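Local structure of aldehyde dehydrogenase 12 (Zea mays, 6D97) at residues D298-G303 / L462-S468; H177-N183 / I530-P536; A117-G122 / S152-E157. The protein catalyses the NAD+-dependent oxidation of L-glutamate gamma-semialdehyde to glutamate, the last step of proline catabolism in plants. All coordinates share one frame; numbering follows the deposited sequence.

Interaction 1 (D298-G303 / L462-S468)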
ATOM      1  N   ASP A 298     -27.503  16.376  -1.453  1.00 38.66           N
ATOM      2  CA  ASP A 298     -27.241  15.036  -1.985  1.00 36.08           C
ATOM      3  C   ASP A 298     -28.372  14.570  -2.896  1.00 33.83           C
ATOM      4  O   ASP A 298     -29.558  14.771  -2.593  1.00 37.35           O
ATOM      5  CB  ASP A 298     -27.053  14.082  -0.812  1.00 36.70           C
ATOM      6  CG  ASP A 298     -26.232  14.715   0.299  1.00 47.98           C
ATOM      7  OD1 ASP A 298     -25.149  15.227   0.017  1.00 42.28           O
ATOM      8  OD2 ASP A 298     -26.651  14.668   1.459  1.00 46.66           O
ATOM      9  N   TRP A 299     -27.995  13.986  -4.024  1.00 33.96           N
ATOM     10  CA  TRP A 299     -28.926  13.610  -5.067  1.00 26.33           C
ATOM     11  C   TRP A 299     -28.994  12.097  -5.193  1.00 29.39           C
ATOM     12  O   TRP A 299     -28.043  11.381  -4.863  1.00 25.93           O
ATOM     13  CB  TRP A 299     -28.546  14.232  -6.433  1.00 28.12           C
ATOM     14  CG  TRP A 299     -27.096  14.125  -6.822  1.00 27.55           C
ATOM     15  CD1 TRP A 299     -26.129  15.080  -6.666  1.00 26.40           C
ATOM     16  CD2 TRP A 299     -26.459  13.013  -7.458  1.00 33.40           C
ATOM     17  NE1 TRP A 299     -24.929  14.621  -7.155  1.00 33.62           N
ATOM     18  CE2 TRP A 299     -25.104  13.354  -7.645  1.00 32.58           C
ATOM     19  CE3 TRP A 299     -26.903  11.755  -7.881  1.00 33.71           C
ATOM     20  CZ2 TRP A 299     -24.191  12.484  -8.235  1.00 37.75           C
ATOM     21  CZ3 TRP A 299     -25.998  10.894  -8.460  1.00 32.07           C
ATOM     22  CH2 TRP A 299     -24.655  11.260  -8.632  1.00 31.62           C
ATOM     23  N   LYS A 300     -30.144  11.620  -5.663  1.00 33.99           N
ATOM     24  CA  LYS A 300     -30.335  10.238  -6.072  1.00 30.14           C
ATOM     25  C   LYS A 300     -30.856  10.247  -7.496  1.00 36.80           C
ATOM     26  O   LYS A 300     -31.835  10.940  -7.798  1.00 33.90           O
ATOM     27  CB  LYS A 300     -31.306   9.497  -5.152  1.00 27.66           C
ATOM     28  CG  LYS A 300     -31.623   8.087  -5.611  1.00 27.41           C
ATOM     29  CD  LYS A 300     -32.499   7.368  -4.602  1.00 26.39           C
ATOM     30  CE  LYS A 300     -31.697   6.925  -3.387  1.00 27.73           C
ATOM     31  NZ  LYS A 300     -32.569   6.640  -2.212  1.00 27.41           N
ATOM     32  N   ILE A 301     -30.176   9.517  -8.370  1.00 29.08           N
ATOM     33  CA  ILE A 301     -30.591   9.338  -9.753  1.00 30.81           C
ATOM     34  C   ILE A 301     -31.125   7.922  -9.896  1.00 30.37           C
ATOM     35  O   ILE A 301     -30.455   6.956  -9.508  1.00 36.18           O
ATOM     36  CB  ILE A 301     -29.431   9.584 -10.733  1.00 34.51           C
ATOM     37  CG1 ILE A 301     -28.937  11.030 -10.656  1.00 35.87           C
ATOM     38  CG2 ILE A 301     -29.861   9.253 -12.144  1.00 31.81           C
ATOM     39  CD1 ILE A 301     -27.676  11.266 -11.468  1.00 37.86           C
ATOM     40  N   LEU A 302     -32.333   7.799 -10.435  1.00 34.42           N
ATOM     41  CA  LEU A 302     -32.885   6.503 -10.800  1.00 30.61           C
ATOM     42  C   LEU A 302     -32.589   6.242 -12.270  1.00 33.07           C
ATOM     43  O   LEU A 302     -32.896   7.076 -13.130  1.00 38.60           O
ATOM     44  CB  LEU A 302     -34.393   6.454 -10.551  1.00 32.23           C
ATOM     45  CG  LEU A 302     -34.959   6.830  -9.179  1.00 32.53           C
ATOM     46  CD1 LEU A 302     -36.468   6.631  -9.180  1.00 35.20           C
ATOM     47  CD2 LEU A 302     -34.318   6.028  -8.059  1.00 32.64           C
ATOM     48  N   GLY A 303     -31.986   5.092 -12.554  1.00 29.70           N
ATOM     49  CA  GLY A 303     -31.687   4.720 -13.913  1.00 31.96           C
ATOM     50  C   GLY A 303     -32.911   4.231 -14.652  1.00 35.00           C
ATOM     51  O   GLY A 303     -34.036   4.213 -14.134  1.00 36.90           O
ATOM     52  N   LEU A 462     -21.120  15.767  -1.448  1.00 31.22           N
ATOM     53  CA  LEU A 462     -20.981  14.865  -0.315  1.00 27.38           C
ATOM     54  C   LEU A 462     -21.419  13.457  -0.700  1.00 25.75           C
ATOM     55  O   LEU A 462     -20.599  12.657  -1.161  1.00 23.63           O
ATOM     56  CB  LEU A 462     -21.788  15.386   0.877  1.00 25.76           C
ATOM     57  CG  LEU A 462     -21.540  14.737   2.239  1.00 33.03           C
ATOM     58  CD1 LEU A 462     -20.073  14.403   2.434  1.00 25.01           C
ATOM     59  CD2 LEU A 462     -22.005  15.671   3.339  1.00 31.53           C
ATOM     60  N   THR A 463     -22.697  13.138  -0.524  1.00 23.26           N
ATOM     61  CA  THR A 463     -23.196  11.816  -0.865  1.00 23.95           C
ATOM     62  C   THR A 463     -24.089  11.877  -2.096  1.00 25.13           C
ATOM     63  O   THR A 463     -24.559  12.940  -2.510  1.00 26.04           O
ATOM     64  CB  THR A 463     -23.960  11.180   0.300  1.00 27.27           C
ATOM     65  OG1 THR A 463     -25.148  11.933   0.569  1.00 39.97           O
ATOM     66  CG2 THR A 463     -23.097  11.151   1.541  1.00 27.39           C
ATOM     67  N   ALA A 464     -24.301  10.705  -2.684  1.00 25.39           N
ATOM     68  CA  ALA A 464     -25.070  10.558  -3.910  1.00 27.50           C
ATOM     69  C   ALA A 464     -25.382   9.082  -4.096  1.00 28.30           C
ATOM     70  O   ALA A 464     -24.676   8.212  -3.580  1.00 26.85           O
ATOM     71  CB  ALA A 464     -24.315  11.103  -5.123  1.00 24.90           C
ATOM     72  N   ALA A 465     -26.448   8.815  -4.845  1.00 31.56           N
ATOM     73  CA  ALA A 465     -26.877   7.456  -5.130  1.00 25.82           C
ATOM     74  C   ALA A 465     -27.322   7.353  -6.579  1.00 26.05           C
ATOM     75  O   ALA A 465     -28.030   8.228  -7.086  1.00 29.80           O
ATOM     76  CB  ALA A 465     -28.018   7.016  -4.205  1.00 25.34           C
ATOM     77  N   ILE A 466     -26.903   6.277  -7.236  1.00 25.32           N
ATOM     78  CA  ILE A 466     -27.280   5.985  -8.613  1.00 28.90           C
ATOM     79  C   ILE A 466     -27.981   4.635  -8.580  1.00 30.04           C
ATOM     80  O   ILE A 466     -27.331   3.585  -8.491  1.00 29.32           O
ATOM     81  CB  ILE A 466     -26.076   5.971  -9.559  1.00 27.43           C
ATOM     82  CG1 ILE A 466     -25.168   7.170  -9.275  1.00 26.99           C
ATOM     83  CG2 ILE A 466     -26.548   5.988 -11.008  1.00 30.38           C
ATOM     84  CD1 ILE A 466     -23.771   6.998  -9.787  1.00 24.98           C
ATOM     85  N   VAL A 467     -29.310   4.655  -8.637  1.00 28.76           N
ATOM     86  CA  VAL A 467     -30.117   3.445  -8.487  1.00 28.82           C
ATOM     87  C   VAL A 467     -30.287   2.851  -9.882  1.00 31.71           C
ATOM     88  O   VAL A 467     -31.192   3.211 -10.637  1.00 27.94           O
ATOM     89  CB  VAL A 467     -31.451   3.729  -7.805  1.00 29.54           C
ATOM     90  CG1 VAL A 467     -32.243   2.441  -7.649  1.00 31.03           C
ATOM     91  CG2 VAL A 467     -31.219   4.394  -6.453  1.00 32.63           C
ATOM     92  N   SER A 468     -29.398   1.920 -10.217  1.00 32.79           N
ATOM     93  CA  SER A 468     -29.371   1.208 -11.487  1.00 35.76           C
ATOM     94  C   SER A 468     -28.341   0.097 -11.373  1.00 31.30           C
ATOM     95  O   SER A 468     -27.356   0.227 -10.640  1.00 33.79           O
ATOM     96  CB  SER A 468     -29.018   2.139 -12.656  1.00 38.10           C
ATOM     97  OG  SER A 468     -28.673   1.401 -13.815  1.00 37.96           O
TER
HETATM   98  O   HOH W   1     -23.848  16.769  -1.715  1.00 31.52           O
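With CG set between its backbone N and carbonyl carbon (chi1 46°), Trp299 swings its indole across to the neighbouring strand, where the methyl of Ala464 sits over one face. The two strands form a parallel pair within the mixed beta sheet of the aldehyde dehydrogenase catalytic domain, where strand 298-302 runs between 331-337 and 463-467. Ala464 CB lies 3.3 Å from the centroid of the six-membered ring of Trp299, almost on the ring normal, a CH-pi contact; Ile466 CG1 meets the ring edge. On the other sheet face the chain of Lys300, bent at chi3, lays CD against Val467 CG2 (3.7 Å) and CE beside Ala465 CB, while its NZ forms a salt bridge with Asp319 and a hydrogen bond with Gln331. Leu302 CD2 lies alongside Val467 CB. Backbone bonds alternate: Ala465 N gives to Trp299 O, Ile301 N to Ala465 O (2.8 Å), Val467 N to Ile301 O and Gly303 N to Val467 O. At the start of the pair Asp298 takes over from the backbone. Its OD1 accepts Thr463 N at 3.3 Å from above the carboxylate plane, and a water donates to the same OD1 while accepting Leu462 N at 2.9 Å.

Interaction 2 (H177-N183 / I530-P536)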
ATOM      1  N   HIS A 177      23.201   5.313  -2.885  1.00 24.43           N
ATOM      2  CA  HIS A 177      24.487   4.725  -2.547  1.00 26.27           C
ATOM      3  C   HIS A 177      24.383   4.115  -1.158  1.00 32.52           C
ATOM      4  O   HIS A 177      23.422   4.358  -0.422  1.00 35.31           O
ATOM      5  CB  HIS A 177      25.609   5.768  -2.602  1.00 28.37           C
ATOM      6  CG  HIS A 177      25.314   7.009  -1.818  1.00 30.52           C
ATOM      7  ND1 HIS A 177      24.927   8.191  -2.414  1.00 35.23           N
ATOM      8  CD2 HIS A 177      25.336   7.251  -0.486  1.00 30.01           C
ATOM      9  CE1 HIS A 177      24.729   9.108  -1.483  1.00 35.17           C
ATOM     10  NE2 HIS A 177      24.970   8.562  -0.304  1.00 32.30           N
ATOM     11  N   LEU A 178      25.396   3.323  -0.808  1.00 32.84           N
ATOM     12  CA  LEU A 178      25.454   2.682   0.498  1.00 30.98           C
ATOM     13  C   LEU A 178      25.262   3.704   1.609  1.00 25.70           C
ATOM     14  O   LEU A 178      25.844   4.791   1.578  1.00 26.78           O
ATOM     15  CB  LEU A 178      26.797   1.965   0.660  1.00 34.84           C
ATOM     16  CG  LEU A 178      27.092   1.272   1.989  1.00 35.73           C
ATOM     17  CD1 LEU A 178      26.112   0.129   2.223  1.00 27.15           C
ATOM     18  CD2 LEU A 178      28.521   0.760   2.002  1.00 32.16           C
ATOM     19  N   GLY A 179      24.417   3.364   2.577  1.00 25.07           N
ATOM     20  CA  GLY A 179      24.179   4.229   3.710  1.00 30.75           C
ATOM     21  C   GLY A 179      23.070   5.240   3.536  1.00 30.98           C
ATOM     22  O   GLY A 179      22.755   5.957   4.494  1.00 27.36           O
ATOM     23  N   GLN A 180      22.464   5.326   2.357  1.00 32.67           N
ATOM     24  CA  GLN A 180      21.397   6.284   2.105  1.00 28.51           C
ATOM     25  C   GLN A 180      20.084   5.547   1.885  1.00 28.99           C
ATOM     26  O   GLN A 180      20.014   4.625   1.066  1.00 26.55           O
ATOM     27  CB  GLN A 180      21.714   7.171   0.901  1.00 26.61           C
ATOM     28  CG  GLN A 180      20.730   8.323   0.714  1.00 31.60           C
ATOM     29  CD  GLN A 180      20.983   9.111  -0.558  1.00 33.10           C
ATOM     30  OE1 GLN A 180      20.580   8.702  -1.651  1.00 26.10           O
ATOM     31  NE2 GLN A 180      21.667  10.244  -0.425  1.00 25.62           N
ATOM     32  N   ARG A 181      19.053   5.951   2.623  1.00 22.67           N
ATOM     33  CA  ARG A 181      17.705   5.426   2.457  1.00 23.24           C
ATOM     34  C   ARG A 181      16.739   6.498   2.936  1.00 25.28           C
ATOM     35  O   ARG A 181      16.984   7.141   3.961  1.00 27.36           O
ATOM     36  CB  ARG A 181      17.513   4.114   3.231  1.00 25.93           C
ATOM     37  CG  ARG A 181      18.104   4.154   4.623  1.00 40.74           C
ATOM     38  CD  ARG A 181      18.596   2.790   5.082  1.00 47.41           C
ATOM     39  NE  ARG A 181      19.508   2.894   6.223  1.00 62.95           N
ATOM     40  CZ  ARG A 181      20.815   2.650   6.169  1.00 68.63           C
ATOM     41  NH1 ARG A 181      21.370   2.273   5.026  1.00 66.67           N
ATOM     42  NH2 ARG A 181      21.566   2.771   7.258  1.00 61.97           N
ATOM     43  N   SER A 182      15.666   6.714   2.184  1.00 21.61           N
ATOM     44  CA  SER A 182      14.697   7.757   2.494  1.00 22.69           C
ATOM     45  C   SER A 182      13.420   7.144   3.054  1.00 31.65           C
ATOM     46  O   SER A 182      12.964   6.098   2.584  1.00 33.13           O
ATOM     47  CB  SER A 182      14.374   8.595   1.254  1.00 22.09           C
ATOM     48  OG  SER A 182      13.881   7.786   0.202  1.00 27.77           O
ATOM     49  N   ASN A 183      12.836   7.812   4.048  1.00 25.69           N
ATOM     50  CA  ASN A 183      11.692   7.294   4.783  1.00 24.34           C
ATOM     51  C   ASN A 183      10.559   8.308   4.780  1.00 28.19           C
ATOM     52  O   ASN A 183      10.789   9.508   4.944  1.00 28.18           O
ATOM     53  CB  ASN A 183      12.073   6.959   6.229  1.00 30.94           C
ATOM     54  CG  ASN A 183      13.224   5.983   6.315  1.00 33.07           C
ATOM     55  OD1 ASN A 183      14.376   6.333   6.060  1.00 47.13           O
ATOM     56  ND2 ASN A 183      12.921   4.752   6.689  1.00 38.28           N
ATOM     57  N   ILE A 530      12.202  11.574   6.219  1.00 23.90           N
ATOM     58  CA  ILE A 530      13.467  11.503   6.936  1.00 27.14           C
ATOM     59  C   ILE A 530      14.413  10.665   6.092  1.00 26.86           C
ATOM     60  O   ILE A 530      14.138   9.487   5.822  1.00 26.13           O
ATOM     61  CB  ILE A 530      13.301  10.910   8.343  1.00 25.53           C
ATOM     62  CG1 ILE A 530      12.432  11.825   9.207  1.00 25.16           C
ATOM     63  CG2 ILE A 530      14.657  10.708   9.003  1.00 29.60           C
ATOM     64  CD1 ILE A 530      12.078  11.223  10.551  1.00 25.17           C
ATOM     65  N   ILE A 531      15.512  11.273   5.660  1.00 20.39           N
ATOM     66  CA  ILE A 531      16.451  10.650   4.737  1.00 20.80           C
ATOM     67  C   ILE A 531      17.729  10.359   5.506  1.00 22.25           C
ATOM     68  O   ILE A 531      18.452  11.285   5.895  1.00 26.27           O
ATOM     69  CB  ILE A 531      16.739  11.540   3.521  1.00 21.26           C
ATOM     70  CG1 ILE A 531      15.439  11.923   2.809  1.00 25.75           C
ATOM     71  CG2 ILE A 531      17.704  10.846   2.575  1.00 23.14           C
ATOM     72  CD1 ILE A 531      14.904  13.295   3.209  1.00 25.34           C
ATOM     73  N   TYR A 532      18.011   9.081   5.727  1.00 28.37           N
ATOM     74  CA  TYR A 532      19.267   8.698   6.349  1.00 31.06           C
ATOM     75  C   TYR A 532      20.376   8.665   5.308  1.00 28.10           C
ATOM     76  O   TYR A 532      20.165   8.266   4.160  1.00 33.01           O
ATOM     77  CB  TYR A 532      19.140   7.341   7.041  1.00 30.27           C
ATOM     78  CG  TYR A 532      18.208   7.361   8.233  1.00 35.15           C
ATOM     79  CD1 TYR A 532      18.626   7.862   9.458  1.00 43.99           C
ATOM     80  CD2 TYR A 532      16.909   6.878   8.129  1.00 42.94           C
ATOM     81  CE1 TYR A 532      17.775   7.883  10.549  1.00 44.50           C
ATOM     82  CE2 TYR A 532      16.052   6.895   9.213  1.00 41.12           C
ATOM     83  CZ  TYR A 532      16.489   7.399  10.419  1.00 45.12           C
ATOM     84  OH  TYR A 532      15.634   7.414  11.497  1.00 55.39           O
ATOM     85  N   ASP A 533      21.558   9.119   5.719  1.00 23.01           N
ATOM     86  CA  ASP A 533      22.735   9.185   4.863  1.00 23.94           C
ATOM     87  C   ASP A 533      23.958   9.052   5.759  1.00 32.65           C
ATOM     88  O   ASP A 533      24.648  10.036   6.041  1.00 33.89           O
ATOM     89  CB  ASP A 533      22.762  10.492   4.069  1.00 26.19           C
ATOM     90  CG  ASP A 533      23.394  10.328   2.703  1.00 30.99           C
ATOM     91  OD1 ASP A 533      24.068   9.300   2.480  1.00 29.99           O
ATOM     92  OD2 ASP A 533      23.206  11.220   1.850  1.00 35.75           O
ATOM     93  N   VAL A 534      24.218   7.828   6.226  1.00 32.71           N
ATOM     94  CA  VAL A 534      25.154   7.613   7.327  1.00 30.33           C
ATOM     95  C   VAL A 534      26.584   7.365   6.875  1.00 36.70           C
ATOM     96  O   VAL A 534      27.480   7.255   7.725  1.00 35.49           O
ATOM     97  CB  VAL A 534      24.708   6.415   8.186  1.00 30.59           C
ATOM     98  CG1 VAL A 534      23.342   6.676   8.799  1.00 34.44           C
ATOM     99  CG2 VAL A 534      24.682   5.153   7.337  1.00 24.89           C
ATOM    100  N   GLY A 535      26.827   7.254   5.576  1.00 31.76           N
ATOM    101  CA  GLY A 535      28.135   6.904   5.090  1.00 30.76           C
ATOM    102  C   GLY A 535      28.207   5.446   4.690  1.00 36.41           C
ATOM    103  O   GLY A 535      27.191   4.748   4.619  1.00 35.57           O
ATOM    104  N   PRO A 536      29.426   4.945   4.434  1.00 36.38           N
ATOM    105  CA  PRO A 536      30.704   5.659   4.561  1.00 39.04           C
ATOM    106  C   PRO A 536      30.934   6.707   3.480  1.00 39.33           C
ATOM    107  O   PRO A 536      30.388   6.606   2.380  1.00 41.40           O
ATOM    108  CB  PRO A 536      31.740   4.537   4.437  1.00 38.55           C
ATOM    109  CG  PRO A 536      31.068   3.531   3.572  1.00 40.19           C
ATOM    110  CD  PRO A 536      29.620   3.555   3.990  1.00 31.21           C
TER
HETATM  111  O   HOH W   2      28.334   5.342   0.858  1.00 32.88           O
HETATM  112  O   HOH W   3      25.893   7.219   2.837  1.00 33.83           O
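The imidazole of His177 meets the carboxylate of Asp533 edge-on, their planes 26° apart, and a water lies in the ring plane. The phenol ring of Tyr532 has Ile530 CG2 over one face and Arg181 O near its edge; the guanidinium of Arg181 has Gly179 O above one face. These groups lie along and just beyond two adjacent antiparallel strands; Arg181-Tyr532, a hydrogen-bonded pair, is on one sheet face and Gln180-Asp533, a non-hydrogen-bonded pair, on the other.

Asp533 is gripped at both oxygens. His177 NE2 donates to the syn lone pair of Asp533 OD1 at 3.0 Å, whereas Gln180 NE2 reaches OD2 of Asp533 at 2.9 Å from above the carboxylate plane. That reach follows from an extended Gln180 chain with CG trans to the backbone N (chi1 -172°); its OE1 is held by the backbone N of Asn176. The water beside the imidazole donates to Asp533 OD1 and Leu178 O and accepts Gly535 N, tying the type II turn 177-180 to the end of the other strand. Gly179, third in that turn, has a positive phi (89°), and its CA comes within 3.2 Å of Gly535 O, where a CB would clash. Beyond it, Leu178 CD2 packs on Pro536 CD (3.6 Å).

Strand 180-187 is the middle member of the small projecting oligomerisation sheet of the aldehyde dehydrogenase fold, between 170-174 and 526-533. On the far side, Ile530 to Tyr532 pair in parallel with a strand of the second subunit, so the sheet continues across the interface, while Gln475 of the third subunit hydrogen-bonds to Arg181 NH1 of strand 180-187 and to Gly535 O just past the end of strand 526-533.

Interaction 3 (A117-G122 / S152-E157)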
ATOM      1  N   ALA A 117     -12.807   0.554  25.673  1.00 25.85           N
ATOM      2  CA  ALA A 117     -13.972   1.362  25.326  1.00 22.02           C
ATOM      3  C   ALA A 117     -14.932   0.598  24.422  1.00 23.33           C
ATOM      4  O   ALA A 117     -16.152   0.664  24.614  1.00 31.45           O
ATOM      5  CB  ALA A 117     -13.530   2.665  24.662  1.00 20.35           C
ATOM      6  N   ALA A 118     -14.404  -0.129  23.432  1.00 29.11           N
ATOM      7  CA  ALA A 118     -15.263  -0.913  22.547  1.00 26.94           C
ATOM      8  C   ALA A 118     -16.049  -1.961  23.324  1.00 31.48           C
ATOM      9  O   ALA A 118     -17.224  -2.210  23.028  1.00 32.05           O
ATOM     10  CB  ALA A 118     -14.431  -1.577  21.449  1.00 25.75           C
ATOM     11  N   HIS A 119     -15.420  -2.589  24.320  1.00 29.22           N
ATOM     12  CA  HIS A 119     -16.130  -3.584  25.116  1.00 31.17           C
ATOM     13  C   HIS A 119     -17.194  -2.930  25.984  1.00 32.84           C
ATOM     14  O   HIS A 119     -18.266  -3.509  26.208  1.00 33.24           O
ATOM     15  CB  HIS A 119     -15.149  -4.375  25.979  1.00 32.23           C
ATOM     16  CG  HIS A 119     -15.795  -5.458  26.786  1.00 36.66           C
ATOM     17  ND1 HIS A 119     -15.930  -5.392  28.157  1.00 38.42           N
ATOM     18  CD2 HIS A 119     -16.351  -6.635  26.412  1.00 37.74           C
ATOM     19  CE1 HIS A 119     -16.540  -6.481  28.591  1.00 38.71           C
ATOM     20  NE2 HIS A 119     -16.805  -7.252  27.552  1.00 39.57           N
ATOM     21  N   MET A 120     -16.917  -1.726  26.482  1.00 31.40           N
ATOM     22  CA  MET A 120     -17.905  -1.010  27.279  1.00 30.78           C
ATOM     23  C   MET A 120     -19.090  -0.585  26.424  1.00 29.59           C
ATOM     24  O   MET A 120     -20.246  -0.837  26.780  1.00 37.04           O
ATOM     25  CB  MET A 120     -17.258   0.197  27.953  1.00 40.47           C
ATOM     26  CG  MET A 120     -16.552  -0.143  29.245  1.00 51.71           C
ATOM     27  SD  MET A 120     -17.690  -0.708  30.525  1.00 70.71           S
ATOM     28  CE  MET A 120     -18.528   0.821  30.940  1.00 68.68           C
ATOM     29  N   LEU A 121     -18.820   0.056  25.283  1.00 31.88           N
ATOM     30  CA  LEU A 121     -19.893   0.473  24.388  1.00 35.07           C
ATOM     31  C   LEU A 121     -20.725  -0.701  23.889  1.00 39.01           C
ATOM     32  O   LEU A 121     -21.888  -0.507  23.526  1.00 42.11           O
ATOM     33  CB  LEU A 121     -19.321   1.242  23.191  1.00 29.88           C
ATOM     34  CG  LEU A 121     -19.225   2.769  23.253  1.00 31.96           C
ATOM     35  CD1 LEU A 121     -19.143   3.341  21.849  1.00 21.61           C
ATOM     36  CD2 LEU A 121     -20.400   3.370  24.008  1.00 26.30           C
ATOM     37  N   GLY A 122     -20.157  -1.908  23.854  1.00 36.73           N
ATOM     38  CA  GLY A 122     -20.890  -3.075  23.391  1.00 33.65           C
ATOM     39  C   GLY A 122     -21.815  -3.701  24.412  1.00 35.95           C
ATOM     40  O   GLY A 122     -22.611  -4.578  24.059  1.00 35.33           O
ATOM     41  N   SER A 152     -19.993   3.651  16.359  1.00 22.22           N
ATOM     42  CA  SER A 152     -18.937   4.034  17.290  1.00 19.03           C
ATOM     43  C   SER A 152     -18.261   2.808  17.889  1.00 21.08           C
ATOM     44  O   SER A 152     -17.030   2.749  17.982  1.00 27.22           O
ATOM     45  CB  SER A 152     -19.514   4.922  18.394  1.00 19.61           C
ATOM     46  OG  SER A 152     -20.268   5.986  17.845  1.00 26.83           O
ATOM     47  N   GLN A 153     -19.055   1.810  18.284  1.00 24.57           N
ATOM     48  CA  GLN A 153     -18.499   0.616  18.913  1.00 21.12           C
ATOM     49  C   GLN A 153     -17.619  -0.154  17.937  1.00 24.33           C
ATOM     50  O   GLN A 153     -16.518  -0.597  18.287  1.00 24.85           O
ATOM     51  CB  GLN A 153     -19.637  -0.261  19.445  1.00 19.64           C
ATOM     52  CG  GLN A 153     -19.218  -1.329  20.441  1.00 29.15           C
ATOM     53  CD  GLN A 153     -18.690  -2.577  19.775  1.00 30.59           C
ATOM     54  OE1 GLN A 153     -18.986  -2.850  18.610  1.00 38.91           O
ATOM     55  NE2 GLN A 153     -17.896  -3.346  20.513  1.00 27.08           N
ATOM     56  N   LYS A 154     -18.089  -0.309  16.694  1.00 27.66           N
ATOM     57  CA  LYS A 154     -17.321  -1.027  15.681  1.00 28.00           C
ATOM     58  C   LYS A 154     -16.029  -0.296  15.337  1.00 28.22           C
ATOM     59  O   LYS A 154     -14.982  -0.929  15.161  1.00 29.82           O
ATOM     60  CB  LYS A 154     -18.173  -1.232  14.427  1.00 22.75           C
ATOM     61  CG  LYS A 154     -19.044  -2.482  14.466  1.00 42.86           C
ATOM     62  CD  LYS A 154     -18.198  -3.733  14.269  1.00 45.21           C
ATOM     63  CE  LYS A 154     -18.996  -5.000  14.518  1.00 37.46           C
ATOM     64  NZ  LYS A 154     -19.336  -5.176  15.955  1.00 44.96           N
ATOM     65  N   PHE A 155     -16.088   1.036  15.234  1.00 25.34           N
ATOM     66  CA  PHE A 155     -14.892   1.826  14.956  1.00 22.20           C
ATOM     67  C   PHE A 155     -13.813   1.571  16.001  1.00 22.23           C
ATOM     68  O   PHE A 155     -12.644   1.351  15.663  1.00 27.82           O
ATOM     69  CB  PHE A 155     -15.264   3.312  14.893  1.00 22.06           C
ATOM     70  CG  PHE A 155     -14.088   4.248  14.968  1.00 20.60           C
ATOM     71  CD1 PHE A 155     -13.443   4.671  13.816  1.00 23.90           C
ATOM     72  CD2 PHE A 155     -13.646   4.728  16.193  1.00 22.77           C
ATOM     73  CE1 PHE A 155     -12.371   5.543  13.888  1.00 23.79           C
ATOM     74  CE2 PHE A 155     -12.575   5.592  16.274  1.00 21.52           C
ATOM     75  CZ  PHE A 155     -11.937   6.005  15.122  1.00 21.56           C
ATOM     76  N   LEU A 156     -14.192   1.588  17.281  1.00 21.89           N
ATOM     77  CA  LEU A 156     -13.233   1.307  18.344  1.00 22.17           C
ATOM     78  C   LEU A 156     -12.683  -0.108  18.233  1.00 25.69           C
ATOM     79  O   LEU A 156     -11.511  -0.352  18.540  1.00 26.83           O
ATOM     80  CB  LEU A 156     -13.890   1.527  19.708  1.00 18.13           C
ATOM     81  CG  LEU A 156     -14.273   2.968  20.055  1.00 25.69           C
ATOM     82  CD1 LEU A 156     -15.075   3.020  21.351  1.00 25.58           C
ATOM     83  CD2 LEU A 156     -13.033   3.848  20.140  1.00 21.31           C
ATOM     84  N   GLU A 157     -13.512  -1.057  17.789  1.00 28.45           N
ATOM     85  CA  GLU A 157     -13.024  -2.418  17.596  1.00 37.42           C
ATOM     86  C   GLU A 157     -11.966  -2.485  16.503  1.00 30.02           C
ATOM     87  O   GLU A 157     -11.102  -3.366  16.537  1.00 33.38           O
ATOM     88  CB  GLU A 157     -14.180  -3.367  17.276  1.00 32.24           C
ATOM     89  CG  GLU A 157     -14.887  -3.915  18.503  1.00 42.56           C
ATOM     90  CD  GLU A 157     -15.729  -5.140  18.194  1.00 53.15           C
ATOM     91  OE1 GLU A 157     -16.394  -5.656  19.118  1.00 50.60           O
ATOM     92  OE2 GLU A 157     -15.720  -5.589  17.027  1.00 56.92           O
TER
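Ala118 lays its methyl against the side of Leu156, CB to CB at 3.6 Å, and the same methyl touches Glu157 CG at 3.8 Å. The small residue lets helix 105-121 come close to helix 142-157: the short axes pass 8.4 Å apart and run nearly antiparallel, crossing at -154°. Flanking this central point, Leu156 CD1 reaches the methyl of Ala117 (3.7 Å) and also approaches Leu121 CD1, which in turn rests on Ser152 CB.

The polar part of the contact is carried by Gln153. Its CG stands opposite the backbone N, and a bend at the next bond (chi2 -83°) folds the amide toward the other helix, with the aliphatic CG passing beside Leu121 CB and Gly122 N. NE2 then donates to Ala118 O at 2.8 Å along a nearly straight bond; the oxygen lies in the amide plane, but the donor stands above the carbonyl plane. Ala118 O also accepts a weak bond from Gly122 N, so the added donor grips a carbonyl near the end of the helix. The other N-H of the amide points to Glu157 OE1, one turn further along its own helix and 3.1 Å from Gln153 NE2; the two bonds together fix the rotation of the amide. Replacing Gln153 by a leucine would probably leave Ala118 O without its cross-helix donor and Glu157 OE1 without the neighbour that orients it.

Around the pair, Leu237 of helix 229-240 touches Ala117 and Leu121, Leu206 of helix 203-214 touches Ser152, and Phe130 of helix 124-137 packs on Leu121. Such close antiparallel helix packing, built on an alanine, belongs to the helical part of the N-terminal cofactor-binding region, set against helices 203-214 and 229-240 of the Rossmann-type fold of aldehyde dehydrogenases.

The three contacts illustrate how one chain distributes its work: interaction 1 pairs two central strands of the catalytic-domain sheet, interaction 3 joins two helices of the cofactor-binding side, and interaction 2 belongs to the projecting sheet that joins subunits. None touches another. Centres of interactions 1 and 2 are about 50 Å apart, of 2 and 3 about 42 Å, and of 1 and 3 about 31 Å. Two lie at some distance from the cofactor site: the side chain of Leu462 is about 11 Å from bound NAD, and that of Ser152 about 12 Å from that of Thr196, which binds NAD. Interaction 2 is remote from these sites, yet both it and interaction 3 touch the third subunit.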